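Local coordinates for protein Cys-Gly metallodipeptidase DUG1 (Saccharomyces cerevisiae, PDB 4G1P) that hydrolyses Cys-Gly dipeptides as a zinc- or manganese-dependent M20-family peptidase and serves as the catalytic component of the glutathione-degrading complex, at residues 123-137 against 447-461. Numbering follows the deposited sequence.
Sequences IDEAKGIMKGRGVTD and DGAHSINEKLDISNF. With ZN (zinc ion), chain B; GLY (glycine), chain D; CYS (cysteine), chain E.
The guanidinium of Arg133 meets two acceptors at its edge, near its plane: Glu454 OE1, and the carbonyl O of Ser451, which NH1 and NH2 grip together end-on. Arg133 NH1 makes a salt bridge of 3.0 Å to the anti lone pair of Glu454 OE1, the two planes 24° apart. The His450 ring has Asp137 OD2 and the N of the bound cysteine at its edge; Asp137 and His450 share a zinc ion of the M20 dinuclear centre, which Glu172 also binds. In the same two segments, strands 129-131 and 455-457 pair antiparallel within a three-stranded sheet, Met130 and Leu456 exchanging backbone bonds.

Glutamate suits position 454 because its chain, extended beyond a CG anti to the backbone N (chi1 -171°), carries a carboxylate to the type II turn 132-135 and the residues leading into helix 135-154. Glu454 OE1 also accepts from Gly134 N at 2.8 Å, while OE2 takes Thr136 N and Asp137 N. A glutamine here would probably leave Arg133 without its countercharge and set an NH2 against two donors, disturbing the backbone that presents Asp137 to zinc. Thr136 OG1 donates to Asp447 OD2 at 2.9 Å. On the other side of the sheet from Lys131 and Lys455, unbranched Met130, bent at chi3 (-72°), lays its CE obliquely against the Phe461 ring, 3.5 Å from CD2.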
loop_
_atom_site.group_PDB
_atom_site.type_symbol
_atom_site.label_atom_id
_atom_site.label_comp_id
_atom_site.label_asym_id
_atom_site.label_seq_id
_atom_site.Cartn_x
_atom_site.Cartn_y
_atom_site.Cartn_z
ATOM N N ILE A 123 18.147 18.373 17.720
ATOM C CA ILE A 123 17.812 19.296 18.799
ATOM C C ILE A 123 18.235 20.710 18.430
ATOM O O ILE A 123 19.413 20.982 18.289
ATOM C CB ILE A 123 18.541 18.911 20.107
ATOM C CG1 ILE A 123 18.108 17.522 20.566
ATOM C CG2 ILE A 123 18.309 19.969 21.193
ATOM C CD1 ILE A 123 18.581 17.154 21.951
ATOM N N ASP A 124 17.275 21.611 18.278
ATOM C CA ASP A 124 17.584 22.986 17.909
ATOM C C ASP A 124 17.184 23.923 19.042
ATOM O O ASP A 124 16.020 24.312 19.146
ATOM C CB ASP A 124 16.846 23.367 16.622
ATOM C CG ASP A 124 17.154 24.788 16.152
ATOM O OD1 ASP A 124 17.838 25.549 16.873
ATOM O OD2 ASP A 124 16.698 25.149 15.042
ATOM N N GLU A 125 18.161 24.295 19.869
ATOM C CA GLU A 125 17.929 25.164 21.013
ATOM C C GLU A 125 17.603 26.598 20.592
ATOM O O GLU A 125 17.045 27.369 21.371
ATOM C CB GLU A 125 19.122 25.132 21.975
ATOM C CG GLU A 125 19.269 23.807 22.696
ATOM C CD GLU A 125 20.323 23.834 23.790
ATOM O OE1 GLU A 125 21.497 23.529 23.491
ATOM O OE2 GLU A 125 19.978 24.135 24.959
ATOM N N ALA A 126 17.936 26.954 19.355
ATOM C CA ALA A 126 17.606 28.283 18.859
ATOM C C ALA A 126 16.116 28.401 18.531
ATOM O O ALA A 126 15.470 29.377 18.908
ATOM C CB ALA A 126 18.449 28.625 17.660
ATOM N N LYS A 127 15.560 27.420 17.829
ATOM C CA LYS A 127 14.121 27.427 17.605
ATOM C C LYS A 127 13.399 26.860 18.816
ATOM O O LYS A 127 12.206 27.093 18.993
ATOM C CB LYS A 127 13.737 26.628 16.367
ATOM C CG LYS A 127 14.202 27.213 15.072
ATOM C CD LYS A 127 13.616 26.414 13.917
ATOM C CE LYS A 127 14.230 26.790 12.573
ATOM N NZ LYS A 127 14.323 25.584 11.703
ATOM N N GLY A 128 14.124 26.100 19.634
ATOM C CA GLY A 128 13.536 25.429 20.777
ATOM C C GLY A 128 12.654 24.246 20.417
ATOM O O GLY A 128 11.557 24.099 20.961
ATOM N N ILE A 129 13.120 23.411 19.489
ATOM C CA ILE A 129 12.394 22.193 19.122
ATOM C C ILE A 129 13.308 20.993 19.009
ATOM O O ILE A 129 14.487 21.111 18.682
ATOM C CB ILE A 129 11.629 22.328 17.793
ATOM C CG1 ILE A 129 12.467 23.090 16.774
ATOM C CG2 ILE A 129 10.313 23.058 18.002
ATOM C CD1 ILE A 129 13.410 22.225 15.965
ATOM N N MET A 130 12.745 19.836 19.290
ATOM C CA MET A 130 13.427 18.573 19.089
ATOM C C MET A 130 12.607 17.799 18.072
ATOM O O MET A 130 11.399 17.633 18.246
ATOM C CB MET A 130 13.529 17.830 20.414
ATOM C CG MET A 130 14.116 18.702 21.518
ATOM S SD MET A 130 14.363 17.842 23.082
ATOM C CE MET A 130 12.688 17.625 23.677
ATOM N N LYS A 131 13.248 17.375 16.987
ATOM C CA LYS A 131 12.560 16.644 15.915
ATOM C C LYS A 131 13.037 15.203 15.873
ATOM O O LYS A 131 14.240 14.937 15.767
ATOM C CB LYS A 131 12.807 17.317 14.561
ATOM C CG LYS A 131 12.712 18.824 14.638
ATOM C CD LYS A 131 12.979 19.485 13.304
ATOM C CE LYS A 131 11.742 19.360 12.420
ATOM N NZ LYS A 131 10.492 19.669 13.188
ATOM N N GLY A 132 12.091 14.274 15.959
ATOM C CA GLY A 132 12.411 12.859 15.900
ATOM C C GLY A 132 11.178 12.022 16.155
ATOM O O GLY A 132 10.271 12.468 16.868
ATOM N N ARG A 133 11.120 10.829 15.557
ATOM C CA ARG A 133 9.996 9.922 15.788
ATOM C C ARG A 133 10.001 9.421 17.225
ATOM O O ARG A 133 10.992 8.874 17.691
ATOM C CB ARG A 133 10.037 8.717 14.837
ATOM C CG ARG A 133 9.127 7.561 15.268
ATOM C CD ARG A 133 7.635 7.965 15.256
ATOM N NE ARG A 133 7.035 7.888 13.920
ATOM C CZ ARG A 133 6.364 8.873 13.327
ATOM N NH1 ARG A 133 6.201 10.037 13.932
ATOM N NH2 ARG A 133 5.854 8.692 12.121
ATOM N N GLY A 134 8.886 9.602 17.919
ATOM C CA GLY A 134 8.761 9.111 19.276
ATOM C C GLY A 134 9.105 10.148 20.324
ATOM O O GLY A 134 8.999 9.878 21.526
ATOM N N VAL A 135 9.498 11.338 19.884
ATOM C CA VAL A 135 9.950 12.342 20.834
ATOM C C VAL A 135 8.807 12.882 21.706
ATOM O O VAL A 135 9.009 13.174 22.877
ATOM C CB VAL A 135 10.780 13.467 20.172
ATOM C CG1 VAL A 135 9.897 14.448 19.424
ATOM C CG2 VAL A 135 11.598 14.178 21.231
ATOM N N THR A 136 7.602 12.970 21.148
ATOM C CA THR A 136 6.429 13.305 21.952
ATOM C C THR A 136 5.570 12.075 22.278
ATOM O O THR A 136 4.867 12.055 23.279
ATOM C CB THR A 136 5.552 14.399 21.292
ATOM O OG1 THR A 136 4.762 15.043 22.291
ATOM C CG2 THR A 136 4.614 13.807 20.258
ATOM N N ASP A 137 5.642 11.046 21.445
ATOM C CA ASP A 137 4.771 9.891 21.585
ATOM C C ASP A 137 5.625 8.639 21.482
ATOM O O ASP A 137 5.733 8.064 20.394
ATOM C CB ASP A 137 3.715 9.928 20.469
ATOM C CG ASP A 137 2.747 8.751 20.512
ATOM O OD1 ASP A 137 2.720 8.013 21.512
ATOM O OD2 ASP A 137 1.990 8.569 19.532
ATOM N N ASP A 447 2.223 18.492 17.576
ATOM C CA ASP A 447 3.514 17.833 17.674
ATOM C C ASP A 447 3.749 16.845 16.519
ATOM O O ASP A 447 4.871 16.435 16.248
ATOM C CB ASP A 447 3.652 17.160 19.053
ATOM C CG ASP A 447 4.034 18.153 20.145
ATOM O OD1 ASP A 447 4.025 19.361 19.862
ATOM O OD2 ASP A 447 4.351 17.739 21.280
ATOM N N GLY A 448 2.679 16.479 15.828
ATOM C CA GLY A 448 2.791 15.601 14.686
ATOM C C GLY A 448 2.919 14.133 15.052
ATOM O O GLY A 448 3.526 13.370 14.309
ATOM N N ALA A 449 2.359 13.719 16.184
ATOM C CA ALA A 449 2.371 12.299 16.513
ATOM C C ALA A 449 1.705 11.487 15.395
ATOM O O ALA A 449 0.689 11.902 14.836
ATOM C CB ALA A 449 1.692 12.045 17.847
ATOM N N HIS A 450 2.309 10.343 15.072
ATOM C CA HIS A 450 1.831 9.431 14.030
ATOM C C HIS A 450 1.964 10.049 12.646
ATOM O O HIS A 450 1.341 9.587 11.685
ATOM C CB HIS A 450 0.380 9.007 14.280
ATOM C CG HIS A 450 0.192 8.205 15.525
ATOM N ND1 HIS A 450 -0.897 7.383 15.725
ATOM C CD2 HIS A 450 0.952 8.099 16.640
ATOM C CE1 HIS A 450 -0.797 6.801 16.905
ATOM N NE2 HIS A 450 0.313 7.223 17.484
ATOM N N SER A 451 2.774 11.094 12.544
ATOM C CA SER A 451 2.899 11.825 11.299
ATOM C C SER A 451 4.372 12.068 10.956
ATOM O O SER A 451 5.250 11.497 11.596
ATOM C CB SER A 451 2.123 13.133 11.402
ATOM O OG SER A 451 1.970 13.731 10.130
ATOM N N ILE A 452 4.644 12.892 9.942
ATOM C CA ILE A 452 6.021 13.274 9.623
ATOM C C ILE A 452 6.456 14.454 10.473
ATOM O O ILE A 452 5.621 15.273 10.874
ATOM C CB ILE A 452 6.206 13.688 8.149
ATOM C CG1 ILE A 452 5.163 14.735 7.759
ATOM C CG2 ILE A 452 6.160 12.469 7.219
ATOM C CD1 ILE A 452 5.430 15.385 6.429
ATOM N N ASN A 453 7.763 14.527 10.734
ATOM C CA ASN A 453 8.363 15.638 11.466
ATOM C C ASN A 453 7.839 15.780 12.897
ATOM O O ASN A 453 7.606 16.892 13.355
ATOM C CB ASN A 453 8.171 16.967 10.710
ATOM C CG ASN A 453 8.798 16.956 9.320
ATOM O OD1 ASN A 453 9.932 16.522 9.137
ATOM N ND2 ASN A 453 8.054 17.439 8.333
ATOM N N GLU A 454 7.645 14.658 13.587
ATOM C CA GLU A 454 7.199 14.677 14.974
ATOM C C GLU A 454 8.171 15.501 15.815
ATOM O O GLU A 454 9.386 15.269 15.800
ATOM C CB GLU A 454 7.101 13.258 15.533
ATOM C CG GLU A 454 6.429 13.172 16.897
ATOM C CD GLU A 454 6.586 11.811 17.553
ATOM O OE1 GLU A 454 6.553 10.799 16.827
ATOM O OE2 GLU A 454 6.755 11.745 18.795
ATOM N N LYS A 455 7.633 16.472 16.536
ATOM C CA LYS A 455 8.451 17.421 17.274
ATOM C C LYS A 455 8.008 17.496 18.729
ATOM O O LYS A 455 6.879 17.138 19.073
ATOM C CB LYS A 455 8.324 18.809 16.658
ATOM C CG LYS A 455 7.372 19.741 17.430
ATOM C CD LYS A 455 6.298 20.316 16.517
ATOM C CE LYS A 455 5.584 21.507 17.143
ATOM N NZ LYS A 455 4.827 21.153 18.366
ATOM N N LEU A 456 8.919 17.950 19.577
ATOM C CA LEU A 456 8.596 18.304 20.949
ATOM C C LEU A 456 9.252 19.647 21.197
ATOM O O LEU A 456 10.459 19.782 21.022
ATOM C CB LEU A 456 9.125 17.268 21.940
ATOM C CG LEU A 456 8.732 17.556 23.402
ATOM C CD1 LEU A 456 7.235 17.742 23.509
ATOM C CD2 LEU A 456 9.202 16.450 24.358
ATOM N N ASP A 457 8.464 20.649 21.566
ATOM C CA ASP A 457 9.035 21.950 21.869
ATOM C C ASP A 457 9.783 21.843 23.185
ATOM O O ASP A 457 9.298 21.226 24.129
ATOM C CB ASP A 457 7.949 23.015 21.945
ATOM C CG ASP A 457 7.193 23.166 20.640
ATOM O OD1 ASP A 457 7.680 23.879 19.732
ATOM O OD2 ASP A 457 6.106 22.561 20.524
ATOM N N ILE A 458 10.981 22.419 23.231
ATOM C CA ILE A 458 11.819 22.349 24.424
ATOM C C ILE A 458 11.118 23.012 25.617
ATOM O O ILE A 458 11.294 22.589 26.765
ATOM C CB ILE A 458 13.225 22.955 24.177
ATOM C CG1 ILE A 458 13.917 22.217 23.034
ATOM C CG2 ILE A 458 14.087 22.848 25.405
ATOM C CD1 ILE A 458 15.328 22.685 22.752
ATOM N N SER A 459 10.295 24.020 25.335
ATOM C CA SER A 459 9.532 24.690 26.388
ATOM C C SER A 459 8.557 23.743 27.059
ATOM O O SER A 459 8.361 23.811 28.265
ATOM C CB SER A 459 8.799 25.920 25.858
ATOM O OG SER A 459 7.788 25.542 24.947
ATOM N N ASN A 460 7.958 22.847 26.279
ATOM C CA ASN A 460 7.081 21.811 26.843
ATOM C C ASN A 460 7.866 20.707 27.532
ATOM O O ASN A 460 7.419 20.126 28.522
ATOM C CB ASN A 460 6.192 21.212 25.763
ATOM C CG ASN A 460 5.135 22.179 25.292
ATOM O OD1 ASN A 460 5.442 23.170 24.624
ATOM N ND2 ASN A 460 3.878 21.897 25.629
ATOM N N PHE A 461 9.045 20.423 27.001
ATOM C CA PHE A 461 9.904 19.422 27.591
ATOM C C PHE A 461 10.307 19.886 28.982
ATOM O O PHE A 461 10.046 19.202 29.968
ATOM C CB PHE A 461 11.126 19.183 26.706
ATOM C CG PHE A 461 11.990 18.072 27.168
ATOM C CD1 PHE A 461 11.431 16.932 27.709
ATOM C CD2 PHE A 461 13.374 18.162 27.070
ATOM C CE1 PHE A 461 12.231 15.892 28.160
ATOM C CE2 PHE A 461 14.191 17.119 27.508
ATOM C CZ PHE A 461 13.617 15.983 28.048
HETATM ZN ZN ZN B . 1.061 6.785 19.318
HETATM N N GLY D . -1.285 7.649 19.995
HETATM C CA GLY D . -0.919 6.356 20.538
HETATM C C GLY D . -2.117 5.477 20.303
HETATM O O GLY D . -2.865 5.162 21.224
HETATM N N CYS E . -2.303 5.104 19.042
HETATM C CA CYS E . -3.545 4.518 18.577
HETATM C C CYS E . -4.643 5.584 18.615
HETATM O O CYS E . -4.889 6.203 19.649
HETATM C CB CYS E . -3.909 3.286 19.408
HETATM S SG CYS E . -5.381 2.461 18.884
HETATM O O HOH W 1 10.499 25.648 23.103
#